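PDB 3W5M: alpha-L-rhamnosidase from Streptomyces avermitilis, which releases terminal alpha-L-rhamnose by hydrolysis from citrus flavonoids and gum arabic, and carries a calcium-dependent carbohydrate-binding module that recognises L-rhamnose. Local coordinates for residues Q44-S49 with S100-P105; A234-V239 with A255-T260; L240-T243 with E248-I251. All blocks are in the same frame, centred on the assembly; numbering follows the deposited sequence.

Contact 1. Residues Q44-S49 with S100-P105; sequences QVRVAS and SEWSAP
Gln44 and Arg46 reach Trp102 through different first torsions: CG of Gln44 points directly away from the main-chain nitrogen (chi1 171°), whereas in Arg46 it turns to the side of the nitrogen (chi1 -68°). Two residues apart on strand 40-48, both side chains rise from the same face and receive the far corner of the indole between them. Trp102 CH2 is 3.4 Å from Gln44 CD, and the amide meets the ring at its edge, near the ring plane. On the arginine side, CH2 is equally close to Arg46 CD, at 3.4 Å. The extended arginine chain then carries the guanidinium over the indole, with the two planes only 19° apart. Trp102 CZ2 sits 3.5 Å above the plane of the guanidinium, over its centre, while Arg46 NH1 lies 3.6 Å above the indole plane, toward the rim. Arginine suits this place because its flat, charged end can lie over the electron-rich indole. Glutamine fills the ring edge with CG and the amide carbon, while NE2 bonds to Asp61 and OE1 accepts from Arg91, fixing the amide's rotation. Trp102 also packs on Ser89 and Arg91, thus spanning strand 85-94 to reach strand 40-48. In the extended segment 100-105, Ser100 OG and Ser103 OG bond to the backbone N of Val92 and Val90. This Ser-Glu-Trp-Ser sequence resembles in part the WSXWS motif of cytokine receptors, though without its first tryptophan, consistent with a fibronectin type 3 fold, a class of immunoglobulin-like sandwich.

Contact 2. Residues A234-V239 with A255-T260; sequences AGWICV and ASWKST
Trp236 points the edge of its six-membered ring at the face of Trp257, a T-shaped pair with planes 83° apart and centroids separated by 4.9 Å. The leading atom is Trp236 CH2, 3.5 Å from Trp257 CH2 and displaced from the ring centre toward the rim. Beside it, Trp236 CZ2 comes within 3.9 Å of Trp257 CE3, so two adjacent C-H groups of one indole face the pi cloud of the other. Trp236 adopts chi1 70°, which sets CG between the backbone N and the carbonyl carbon and swings the indole off its strand toward the opposing sheet. This is the interior of the CBM67 beta-sandwich: strand 235-244 belongs to one sheet, and Trp257 immediately precedes strand 258-260 at the margin of the other. The Trp236 side chain lies about 7 Å from that of Asp179, a residue of the calcium and rhamnose site. Large indoles suit such a place because each can span much of the gap between the layers. Cys238, on the same side of its strand as Trp236, adds a sulfur-aromatic contact, its SG 4.1 Å from Trp257 CZ2 and approaching obliquely. The one polar atom of the Trp257 ring, NE1, donates to the carbonyl of Phe252, while Trp236 makes a further edge-to-face pair with Phe159.

Contact 3. Residues L240-T243 with E248-I251; sequences LVLT and EKKI
Glu248 presents one face of its carboxylate to Val241, whose CG1 stands over it, 3.7 Å from OE2. That oxygen also accepts a bond from a water, which lies 2.6 Å from Thr243 OG1 and so joins the two side chains indirectly. The backbones pair by N-H to O bonds. Leu240 and Ile251 exchange two of them as an antiparallel hydrogen-bonded pair. Leu242 and Lys249 form the next, where Leu242 N donates to Lys249 O over 2.8 Å. Val241 with Lys250 and Thr243 with Glu248 are the alternating non-hydrogen-bonded pairs. Here alpha hydrogens face carbonyls, as between Lys250 CA and Leu240 O at 3.4 Å. Val241 and Lys250 run side by side, the valine CG2 4.0 Å from the lysine CG, so the first methylenes of the lysine lie alongside the valine. Lysine and glutamate suit this edge strand, where their apolar stems pack and their charged ends can reach solvent. On the other face, turned to the opposing sheet, leucine and isoleucine supply apolar bulk: Leu242 CD2 packs 4.1 Å from Ile251 CG1, and the CB atoms of Leu240 and Ile251 also meet. The two segments form arms of a beta hairpin in the carbohydrate-binding module. Strand 247-252 ends the sheet, strand 171-179 flanks strand 235-244 on its other side, and Leu242 and Ile251 pack against strand 156-165 of the opposing sheet.

In the fold
From the N terminus, contact 1 comes first: it closes a loop of 50 residues and ties strand 40-48 of the immunoglobulin-like domain to the segment leading into strand 106-110. The chain then enters CBM67, where contact 2 closes a shorter loop of 15 residues and contact 3 is nested inside it. Strand 235-244 serves both, its first half reaching across the sandwich in contact 2, its second half pairing within the sheet in contact 3. They touch where Val239 packs on Lys250 and Ile251. Contact 1 is remote from both, its centre about 78 Å from that of contact 2, on the opposite side of the chain's centre.

Contact 1. Residues Q44-S49 with S100-P105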
# COMPACT_ATOMS: atom_id res chain seq x y z
N GLN A 44 24.93 -17.87 23.53
CA GLN A 44 24.17 -19.01 23.98
C GLN A 44 22.73 -18.64 24.10
O GLN A 44 22.40 -17.69 24.83
CB GLN A 44 24.68 -19.50 25.35
CG GLN A 44 23.81 -20.57 26.00
CD GLN A 44 24.37 -21.05 27.34
OE1 GLN A 44 25.18 -20.36 27.95
NE2 GLN A 44 23.90 -22.21 27.80
N VAL A 45 21.87 -19.41 23.43
CA VAL A 45 20.44 -19.16 23.49
C VAL A 45 19.72 -20.25 24.27
O VAL A 45 19.99 -21.43 24.09
CB VAL A 45 19.83 -19.06 22.06
CG1 VAL A 45 18.31 -18.94 22.14
CG2 VAL A 45 20.46 -17.90 21.29
N ARG A 46 18.81 -19.85 25.13
CA ARG A 46 17.93 -20.82 25.79
C ARG A 46 16.50 -20.50 25.49
O ARG A 46 16.14 -19.33 25.43
CB ARG A 46 18.11 -20.78 27.29
CG ARG A 46 19.45 -21.27 27.77
CD ARG A 46 19.51 -21.01 29.25
NE ARG A 46 20.60 -21.74 29.87
CZ ARG A 46 20.94 -21.62 31.15
NH1 ARG A 46 20.27 -20.78 31.95
NH2 ARG A 46 21.95 -22.34 31.61
N VAL A 47 15.69 -21.54 25.33
CA VAL A 47 14.26 -21.42 25.07
C VAL A 47 13.55 -22.38 26.02
O VAL A 47 13.99 -23.52 26.19
CB VAL A 47 13.90 -21.82 23.60
CG1 VAL A 47 12.43 -21.54 23.32
CG2 VAL A 47 14.80 -21.14 22.59
N ALA A 48 12.47 -21.90 26.62
CA ALA A 48 11.72 -22.65 27.62
C ALA A 48 10.24 -22.29 27.59
O ALA A 48 9.83 -21.29 26.97
CB ALA A 48 12.33 -22.40 29.00
N SER A 49 9.42 -23.09 28.28
CA SER A 49 7.97 -22.91 28.26
C SER A 49 7.50 -21.85 29.26
O SER A 49 6.32 -21.50 29.29
CB SER A 49 7.26 -24.25 28.51
OG SER A 49 7.46 -24.67 29.85
N SER A 100 27.98 -11.86 29.35
CA SER A 100 27.06 -10.80 29.74
C SER A 100 26.07 -11.36 30.73
O SER A 100 26.04 -12.56 30.98
CB SER A 100 26.29 -10.31 28.51
OG SER A 100 25.53 -11.38 27.96
N GLU A 101 25.20 -10.51 31.27
CA GLU A 101 23.98 -11.00 31.93
C GLU A 101 23.18 -11.78 30.88
O GLU A 101 23.39 -11.59 29.66
CB GLU A 101 23.10 -9.83 32.42
CG GLU A 101 23.79 -8.75 33.23
CD GLU A 101 23.88 -9.10 34.70
OE1 GLU A 101 24.12 -10.28 35.00
OE2 GLU A 101 23.71 -8.17 35.54
N TRP A 102 22.27 -12.64 31.33
CA TRP A 102 21.26 -13.18 30.43
C TRP A 102 20.33 -12.05 30.12
O TRP A 102 20.03 -11.22 31.01
CB TRP A 102 20.50 -14.35 31.07
CG TRP A 102 21.30 -15.63 31.12
CD1 TRP A 102 22.05 -16.09 32.17
CD2 TRP A 102 21.42 -16.61 30.08
NE1 TRP A 102 22.63 -17.29 31.85
CE2 TRP A 102 22.26 -17.64 30.57
CE3 TRP A 102 20.89 -16.73 28.78
CZ2 TRP A 102 22.58 -18.77 29.81
CZ3 TRP A 102 21.22 -17.84 28.02
CH2 TRP A 102 22.06 -18.85 28.54
N SER A 103 19.89 -11.95 28.86
CA SER A 103 19.02 -10.85 28.49
C SER A 103 17.77 -11.04 29.31
O SER A 103 17.40 -12.18 29.63
CB SER A 103 18.71 -10.92 27.00
OG SER A 103 18.08 -12.16 26.69
N ALA A 104 17.09 -9.95 29.67
CA ALA A 104 15.81 -10.05 30.33
C ALA A 104 14.92 -10.96 29.47
O ALA A 104 14.83 -10.77 28.25
CB ALA A 104 15.18 -8.67 30.46
N PRO A 105 14.28 -11.98 30.08
CA PRO A 105 13.50 -12.93 29.29
C PRO A 105 12.50 -12.27 28.34
O PRO A 105 11.87 -11.28 28.69
CB PRO A 105 12.77 -13.75 30.36
CG PRO A 105 13.74 -13.72 31.51
CD PRO A 105 14.25 -12.31 31.52

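Contact 2. Residues A234-V239 with A255-T260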
# COMPACT_ATOMS: atom_id res chain seq x y z
N ALA A 234 -29.62 -0.69 -28.88
CA ALA A 234 -30.19 0.23 -27.91
C ALA A 234 -31.18 -0.53 -27.10
O ALA A 234 -31.79 -1.51 -27.56
CB ALA A 234 -30.88 1.42 -28.58
N GLY A 235 -31.35 -0.08 -25.87
CA GLY A 235 -32.34 -0.65 -24.99
C GLY A 235 -32.11 -0.14 -23.58
O GLY A 235 -31.00 0.27 -23.23
N TRP A 236 -33.14 -0.23 -22.73
CA TRP A 236 -32.94 0.15 -21.32
C TRP A 236 -33.74 -0.84 -20.50
O TRP A 236 -34.67 -1.48 -21.01
CB TRP A 236 -33.30 1.64 -21.05
CG TRP A 236 -34.76 1.94 -21.13
CD1 TRP A 236 -35.49 2.25 -22.25
CD2 TRP A 236 -35.70 1.93 -20.04
NE1 TRP A 236 -36.81 2.43 -21.92
CE2 TRP A 236 -36.97 2.26 -20.57
CE3 TRP A 236 -35.57 1.70 -18.66
CZ2 TRP A 236 -38.12 2.35 -19.78
CZ3 TRP A 236 -36.73 1.80 -17.87
CH2 TRP A 236 -37.98 2.10 -18.43
N ILE A 237 -33.36 -1.02 -19.24
CA ILE A 237 -33.96 -2.06 -18.43
C ILE A 237 -34.07 -1.54 -16.99
O ILE A 237 -33.18 -0.79 -16.53
CB ILE A 237 -33.06 -3.32 -18.49
CG1 ILE A 237 -33.71 -4.52 -17.78
CG2 ILE A 237 -31.65 -2.99 -17.94
CD1 ILE A 237 -33.05 -5.87 -18.12
N CYS A 238 -35.13 -1.91 -16.28
CA CYS A 238 -35.21 -1.53 -14.87
C CYS A 238 -36.00 -2.53 -14.05
O CYS A 238 -36.75 -3.36 -14.61
CB CYS A 238 -35.78 -0.10 -14.70
SG CYS A 238 -37.57 0.01 -14.95
N VAL A 239 -35.80 -2.49 -12.73
CA VAL A 239 -36.74 -3.11 -11.79
C VAL A 239 -37.00 -2.11 -10.67
O VAL A 239 -36.07 -1.51 -10.13
CB VAL A 239 -36.23 -4.43 -11.15
CG1 VAL A 239 -37.30 -5.03 -10.24
CG2 VAL A 239 -35.84 -5.45 -12.21
N ALA A 255 -43.42 -4.72 -22.07
CA ALA A 255 -44.37 -4.17 -23.07
C ALA A 255 -45.61 -3.46 -22.46
O ALA A 255 -46.44 -2.92 -23.19
CB ALA A 255 -44.80 -5.25 -24.07
N SER A 256 -45.73 -3.50 -21.14
CA SER A 256 -46.75 -2.68 -20.46
C SER A 256 -46.43 -1.18 -20.45
O SER A 256 -47.29 -0.36 -20.07
CB SER A 256 -46.96 -3.20 -19.04
OG SER A 256 -47.51 -4.51 -19.10
N TRP A 257 -45.20 -0.81 -20.84
CA TRP A 257 -44.79 0.59 -20.94
C TRP A 257 -45.20 1.10 -22.30
O TRP A 257 -45.19 0.35 -23.27
CB TRP A 257 -43.27 0.76 -20.82
CG TRP A 257 -42.74 0.54 -19.43
CD1 TRP A 257 -42.73 -0.63 -18.70
CD2 TRP A 257 -42.10 1.52 -18.61
NE1 TRP A 257 -42.13 -0.42 -17.49
CE2 TRP A 257 -41.74 0.89 -17.40
CE3 TRP A 257 -41.81 2.88 -18.78
CZ2 TRP A 257 -41.10 1.58 -16.35
CZ3 TRP A 257 -41.17 3.57 -17.74
CH2 TRP A 257 -40.83 2.92 -16.54
N LYS A 258 -45.54 2.38 -22.35
CA LYS A 258 -45.82 3.06 -23.62
C LYS A 258 -44.56 3.76 -24.07
O LYS A 258 -43.78 4.21 -23.23
CB LYS A 258 -46.95 4.09 -23.46
CG LYS A 258 -48.32 3.52 -23.20
CD LYS A 258 -48.81 2.69 -24.39
CE LYS A 258 -50.33 2.61 -24.46
NZ LYS A 258 -50.94 3.78 -25.16
N SER A 259 -44.35 3.86 -25.38
CA SER A 259 -43.19 4.55 -25.92
C SER A 259 -43.54 5.48 -27.08
O SER A 259 -44.52 5.26 -27.77
CB SER A 259 -42.12 3.54 -26.37
OG SER A 259 -40.97 4.28 -26.82
N THR A 260 -42.72 6.51 -27.29
CA THR A 260 -42.87 7.35 -28.49
C THR A 260 -41.54 7.72 -29.09
O THR A 260 -40.55 7.79 -28.37
CB THR A 260 -43.71 8.62 -28.24
OG1 THR A 260 -44.06 9.20 -29.50
CG2 THR A 260 -42.96 9.64 -27.37

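Contact 3. Residues L240-T243 with E248-I251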
# COMPACT_ATOMS: atom_id res chain seq x y z
N LEU A 240 -38.27 -1.94 -10.35
CA LEU A 240 -38.66 -1.16 -9.19
C LEU A 240 -39.14 -2.17 -8.15
O LEU A 240 -40.10 -2.89 -8.38
CB LEU A 240 -39.76 -0.15 -9.55
CG LEU A 240 -40.48 0.59 -8.40
CD1 LEU A 240 -39.51 1.55 -7.73
CD2 LEU A 240 -41.67 1.33 -8.97
N VAL A 241 -38.40 -2.26 -7.04
CA VAL A 241 -38.76 -3.20 -5.95
C VAL A 241 -39.47 -2.44 -4.84
O VAL A 241 -38.92 -1.52 -4.28
CB VAL A 241 -37.53 -3.89 -5.35
CG1 VAL A 241 -37.93 -4.75 -4.15
CG2 VAL A 241 -36.84 -4.77 -6.39
N LEU A 242 -40.69 -2.83 -4.52
CA LEU A 242 -41.39 -2.23 -3.40
C LEU A 242 -41.46 -3.25 -2.28
O LEU A 242 -41.99 -4.35 -2.48
CB LEU A 242 -42.80 -1.81 -3.82
CG LEU A 242 -43.06 -0.80 -4.94
CD1 LEU A 242 -42.09 0.37 -4.85
CD2 LEU A 242 -43.06 -1.43 -6.34
N THR A 243 -40.91 -2.90 -1.13
CA THR A 243 -40.96 -3.77 0.04
C THR A 243 -42.12 -3.35 0.96
O THR A 243 -42.27 -2.17 1.27
CB THR A 243 -39.63 -3.75 0.80
OG1 THR A 243 -38.58 -4.10 -0.11
CG2 THR A 243 -39.65 -4.73 1.99
N GLU A 248 -42.12 -8.68 -1.25
CA GLU A 248 -41.75 -7.75 -2.30
C GLU A 248 -42.78 -7.73 -3.42
O GLU A 248 -43.44 -8.73 -3.69
CB GLU A 248 -40.40 -8.13 -2.91
CG GLU A 248 -39.22 -7.99 -1.98
CD GLU A 248 -37.89 -8.16 -2.69
OE1 GLU A 248 -37.85 -8.80 -3.77
OE2 GLU A 248 -36.87 -7.64 -2.18
N LYS A 249 -42.91 -6.58 -4.06
CA LYS A 249 -43.59 -6.48 -5.35
C LYS A 249 -42.59 -5.86 -6.34
O LYS A 249 -41.94 -4.85 -6.03
CB LYS A 249 -44.85 -5.63 -5.23
CG LYS A 249 -45.41 -5.09 -6.55
CD LYS A 249 -46.37 -6.07 -7.24
CE LYS A 249 -47.10 -5.40 -8.40
NZ LYS A 249 -47.71 -4.10 -7.98
N LYS A 250 -42.45 -6.47 -7.52
CA LYS A 250 -41.53 -5.94 -8.54
C LYS A 250 -42.28 -5.43 -9.76
O LYS A 250 -43.21 -6.07 -10.22
CB LYS A 250 -40.52 -7.01 -8.95
CG LYS A 250 -39.52 -7.36 -7.84
CD LYS A 250 -38.55 -8.41 -8.32
CE LYS A 250 -37.79 -9.01 -7.16
NZ LYS A 250 -36.54 -9.62 -7.68
N ILE A 251 -41.87 -4.26 -10.27
CA ILE A 251 -42.38 -3.72 -11.53
C ILE A 251 -41.21 -3.74 -12.51
O ILE A 251 -40.13 -3.25 -12.17
CB ILE A 251 -42.86 -2.24 -11.36
CG1 ILE A 251 -43.94 -2.08 -10.26
CG2 ILE A 251 -43.32 -1.63 -12.69
CD1 ILE A 251 -45.12 -3.01 -10.35
O HOH W 1 -37.19 -6.26 -0.01